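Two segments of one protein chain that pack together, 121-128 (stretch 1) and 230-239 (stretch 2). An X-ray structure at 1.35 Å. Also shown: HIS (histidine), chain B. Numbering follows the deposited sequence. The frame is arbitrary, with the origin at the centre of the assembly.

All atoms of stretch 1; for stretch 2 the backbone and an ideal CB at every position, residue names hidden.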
# COMPACT_ATOMS: atom_id res chain seq x y z
N PRO A 121 -3.59 -14.08 9.92
CA PRO A 121 -2.95 -14.76 8.81
C PRO A 121 -3.85 -15.04 7.61
O PRO A 121 -3.47 -14.89 6.48
CB PRO A 121 -2.45 -16.05 9.45
CG PRO A 121 -2.12 -15.66 10.85
CD PRO A 121 -3.22 -14.69 11.22
N GLU A 122 -5.10 -15.41 7.87
CA GLU A 122 -6.02 -15.69 6.79
C GLU A 122 -6.24 -14.47 5.89
O GLU A 122 -6.37 -14.59 4.66
CB GLU A 122 -7.35 -16.16 7.41
CG GLU A 122 -8.55 -16.18 6.48
CD GLU A 122 -8.39 -17.08 5.27
OE1 GLU A 122 -7.44 -17.91 5.25
OE2 GLU A 122 -9.20 -16.94 4.31
N HIS A 123 -6.39 -13.31 6.51
CA HIS A 123 -6.65 -12.09 5.75
C HIS A 123 -5.40 -11.64 4.99
O HIS A 123 -5.48 -11.21 3.86
CB HIS A 123 -7.11 -10.97 6.68
CG HIS A 123 -8.50 -11.14 7.19
ND1 HIS A 123 -9.32 -10.07 7.43
CD2 HIS A 123 -9.20 -12.25 7.51
CE1 HIS A 123 -10.48 -10.50 7.88
NE2 HIS A 123 -10.43 -11.82 7.95
N VAL A 124 -4.25 -11.79 5.64
CA VAL A 124 -2.98 -11.51 4.96
C VAL A 124 -2.76 -12.46 3.78
O VAL A 124 -2.38 -12.05 2.68
CB VAL A 124 -1.81 -11.59 5.95
CG1 VAL A 124 -0.49 -11.43 5.21
CG2 VAL A 124 -1.91 -10.52 7.00
N ALA A 125 -3.09 -13.73 4.00
CA ALA A 125 -2.95 -14.75 2.97
C ALA A 125 -3.73 -14.34 1.72
O ALA A 125 -3.26 -14.42 0.59
CB ALA A 125 -3.47 -16.09 3.48
N GLN A 126 -5.00 -13.99 1.93
CA GLN A 126 -5.87 -13.67 0.81
C GLN A 126 -5.52 -12.35 0.13
O GLN A 126 -5.69 -12.23 -1.08
CB GLN A 126 -7.37 -13.75 1.21
CG GLN A 126 -7.80 -15.19 1.48
CD GLN A 126 -7.53 -16.10 0.30
OE1 GLN A 126 -7.86 -15.78 -0.84
NE2 GLN A 126 -6.87 -17.23 0.56
N THR A 127 -5.08 -11.37 0.91
CA THR A 127 -4.56 -10.12 0.33
C THR A 127 -3.33 -10.38 -0.56
O THR A 127 -3.29 -9.92 -1.67
CB THR A 127 -4.25 -9.09 1.43
OG1 THR A 127 -5.42 -8.88 2.25
CG2 THR A 127 -3.82 -7.76 0.85
N ALA A 128 -2.40 -11.17 -0.05
CA ALA A 128 -1.21 -11.55 -0.80
C ALA A 128 -1.60 -12.29 -2.08
O ALA A 128 -1.08 -12.02 -3.15
CB ALA A 128 -0.31 -12.40 0.06
N UNK A 230 -8.65 -0.64 1.31
CA UNK A 230 -8.65 -0.99 -0.10
C UNK A 230 -8.61 -2.49 -0.37
O UNK A 230 -8.63 -2.90 -1.53
CB UNK A 230 -7.46 -0.32 -0.79
N UNK A 231 -8.55 -3.29 0.70
CA UNK A 231 -8.39 -4.74 0.61
C UNK A 231 -9.58 -5.37 1.32
O UNK A 231 -9.54 -5.61 2.51
CB UNK A 231 -7.07 -5.20 1.22
N UNK A 232 -10.64 -5.61 0.58
CA UNK A 232 -11.89 -6.01 1.22
C UNK A 232 -11.97 -7.54 1.31
O UNK A 232 -11.96 -8.23 0.30
CB UNK A 232 -13.09 -5.45 0.45
N UNK A 233 -12.02 -8.04 2.54
CA UNK A 233 -12.16 -9.47 2.81
C UNK A 233 -13.66 -9.79 2.80
O UNK A 233 -14.45 -9.22 3.58
CB UNK A 233 -11.51 -9.86 4.14
N UNK A 234 -14.05 -10.64 1.86
CA UNK A 234 -15.46 -10.83 1.53
C UNK A 234 -16.05 -12.05 2.25
O UNK A 234 -15.32 -12.88 2.79
CB UNK A 234 -15.63 -10.98 0.02
N UNK A 235 -17.39 -12.18 2.25
CA UNK A 235 -18.01 -13.39 2.79
C UNK A 235 -17.62 -14.70 2.08
O UNK A 235 -17.80 -15.78 2.64
CB UNK A 235 -19.53 -13.23 2.73
N UNK A 236 -17.06 -14.62 0.87
CA UNK A 236 -16.49 -15.80 0.22
C UNK A 236 -15.00 -16.01 0.55
O UNK A 236 -14.34 -16.88 -0.01
CB UNK A 236 -16.67 -15.68 -1.30
N UNK A 237 -14.51 -15.27 1.55
CA UNK A 237 -13.17 -15.47 2.08
C UNK A 237 -12.09 -15.23 1.01
O UNK A 237 -11.09 -15.93 0.94
CB UNK A 237 -13.04 -16.89 2.65
N UNK A 238 -12.32 -14.21 0.20
CA UNK A 238 -11.31 -13.70 -0.73
C UNK A 238 -11.11 -12.24 -0.44
O UNK A 238 -11.86 -11.61 0.30
CB UNK A 238 -11.71 -13.92 -2.19
N UNK A 239 -10.04 -11.68 -1.00
CA UNK A 239 -9.84 -10.25 -0.93
C UNK A 239 -10.04 -9.61 -2.30
O UNK A 239 -9.43 -10.02 -3.29
CB UNK A 239 -8.44 -9.93 -0.39
N HIS B . -17.79 -2.96 1.39
CA HIS B . -16.74 -2.00 1.71
C HIS B . -16.71 -1.78 3.22
O HIS B . -17.27 -0.88 3.74
CB HIS B . -16.98 -0.65 1.01
CG HIS B . -16.82 -0.68 -0.48
ND1 HIS B . -16.11 0.29 -1.16
CD2 HIS B . -17.29 -1.53 -1.43
CE1 HIS B . -16.14 0.03 -2.46
NE2 HIS B . -16.85 -1.07 -2.65
OXT HIS B . -16.08 -2.56 3.95

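Position 230 lies beyond the reach of stretch 1: nothing of the helix comes within 5.5 Å of its ideal CB, so the contact sets no preference. The residue is N230, and its ND2 is hydrogen-bonded elsewhere in the structure.

At position 231 the backbone is extended and CA-to-CB points toward the helix, with the ideal CB 4.1 Å from T127 CG2. A methyl group so near favours a small or medium apolar side chain, such as alanine, cysteine or valine. The residue is C231; its chi1 is m, and SG rests 3.8 Å from T127 CG2, a plain van der Waals contact.

Position 232 alternates, as a strand must, and its CB points away from stretch 1. The visible feature on that side is the bound histidine, which an apolar side chain could reach. L232 does so, with CD1 3.7 Å from CA of the ligand.

Position 233 turns back toward the helix, and here stretch 1 offers most. The ideal CB is 3.9 Å from H123 CE1, the imidazole presents a face, and the carboxylate of E122 lies farther along. Any flat ring could cover the imidazole, but one carrying a donor at its far end could also reach the acid; tyrosine suits both, while phenylalanine would supply only the stack. The residue is Y233. With chi1 t, its ring lies face to face with that of H123, centroids 3.8 Å apart and planes 8° from parallel. The hydroxyl then meets the carboxylate near the plane of the phenol ring, and Y233 OH donates a hydrogen bond of 2.6 Å to E122 OE2. The aliphatic part of Q126 adds to the packing, its CG 4.0 Å from Y233 CE1.

Positions 234 to 237 form a type I turn, and the first three are out of reach of the helix. Small polar residues often open such turns, and T234 OG1 accepts weak hydrogen bonds from the backbone N of 236 and 238. At 235 a phi of -61° fits the ring of P235; Q236 follows, free of any contact with stretch 1.

Position 237 has positive phi (61°), which glycine, asparagine or aspartate adopt most readily. Its ideal CB is 4.2 Å from E122 OE2, so a polar or basic side chain would be reasonable. H237 occupies it, its CB 4.1 Å from E122 OE2, while its carbonyl O lies 3.4 Å from Q126 CG.

Position 238 points its CB away, making a polar residue acceptable; Q238 approaches the helix through its backbone, CA being 4.0 Å from Q126 OE1.

Position 239 points toward the helix backbone, its ideal CB 3.7 Å from Q126 O and 3.9 Å from T127 N. So close an approach suits a compact apolar side chain such as alanine or valine. In V239, CG2 packs 3.7 Å from Q126 CB and 3.5 Å from T127 OG1, whose hydroxyl already donates to H123 O (2.8 Å). A water accepts from V239 N (3.1 Å) and donates to Q126 O and OE1, joining the two backbones.

Stretch 2 (230-239) NCLYTPQHQV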
# COMPACT_ATOMS: atom_id res chain seq x y z
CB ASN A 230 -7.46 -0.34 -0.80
CG ASN A 230 -7.58 1.16 -0.91
OD1 ASN A 230 -8.69 1.72 -0.84
ND2 ASN A 230 -6.44 1.83 -1.10
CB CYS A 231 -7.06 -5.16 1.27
SG CYS A 231 -5.59 -4.44 0.52
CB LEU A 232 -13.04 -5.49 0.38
CG LEU A 232 -13.10 -3.97 0.29
CD1 LEU A 232 -14.28 -3.55 -0.56
CD2 LEU A 232 -13.16 -3.32 1.66
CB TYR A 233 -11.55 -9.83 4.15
CG TYR A 233 -11.44 -11.31 4.39
CD1 TYR A 233 -10.32 -12.01 3.96
CD2 TYR A 233 -12.45 -12.01 5.02
CE1 TYR A 233 -10.21 -13.38 4.14
CE2 TYR A 233 -12.37 -13.36 5.21
CZ TYR A 233 -11.24 -14.05 4.78
OH TYR A 233 -11.15 -15.41 4.98
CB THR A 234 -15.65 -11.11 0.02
OG1 THR A 234 -15.13 -12.41 -0.27
CG2 THR A 234 -14.98 -10.04 -0.85
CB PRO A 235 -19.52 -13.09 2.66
CG PRO A 235 -19.61 -11.61 2.60
CD PRO A 235 -18.38 -11.15 1.90
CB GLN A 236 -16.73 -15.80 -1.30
CG GLN A 236 -18.17 -16.20 -1.70
CD GLN A 236 -18.50 -17.72 -1.64
OE1 GLN A 236 -17.80 -18.58 -2.24
NE2 GLN A 236 -19.61 -18.04 -0.97
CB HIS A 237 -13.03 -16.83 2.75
CG HIS A 237 -13.87 -16.97 3.98
ND1 HIS A 237 -13.74 -18.03 4.83
CD2 HIS A 237 -14.81 -16.16 4.53
CE1 HIS A 237 -14.59 -17.90 5.84
NE2 HIS A 237 -15.25 -16.77 5.67
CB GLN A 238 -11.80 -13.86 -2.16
CG GLN A 238 -12.08 -15.29 -2.55
CD GLN A 238 -12.85 -15.38 -3.85
OE1 GLN A 238 -13.88 -14.72 -4.04
NE2 GLN A 238 -12.35 -16.20 -4.77
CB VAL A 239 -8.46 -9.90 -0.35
CG1 VAL A 239 -8.11 -8.44 -0.59
CG2 VAL A 239 -8.42 -10.21 1.13
O HOH W 1 -8.17 -13.58 -2.50
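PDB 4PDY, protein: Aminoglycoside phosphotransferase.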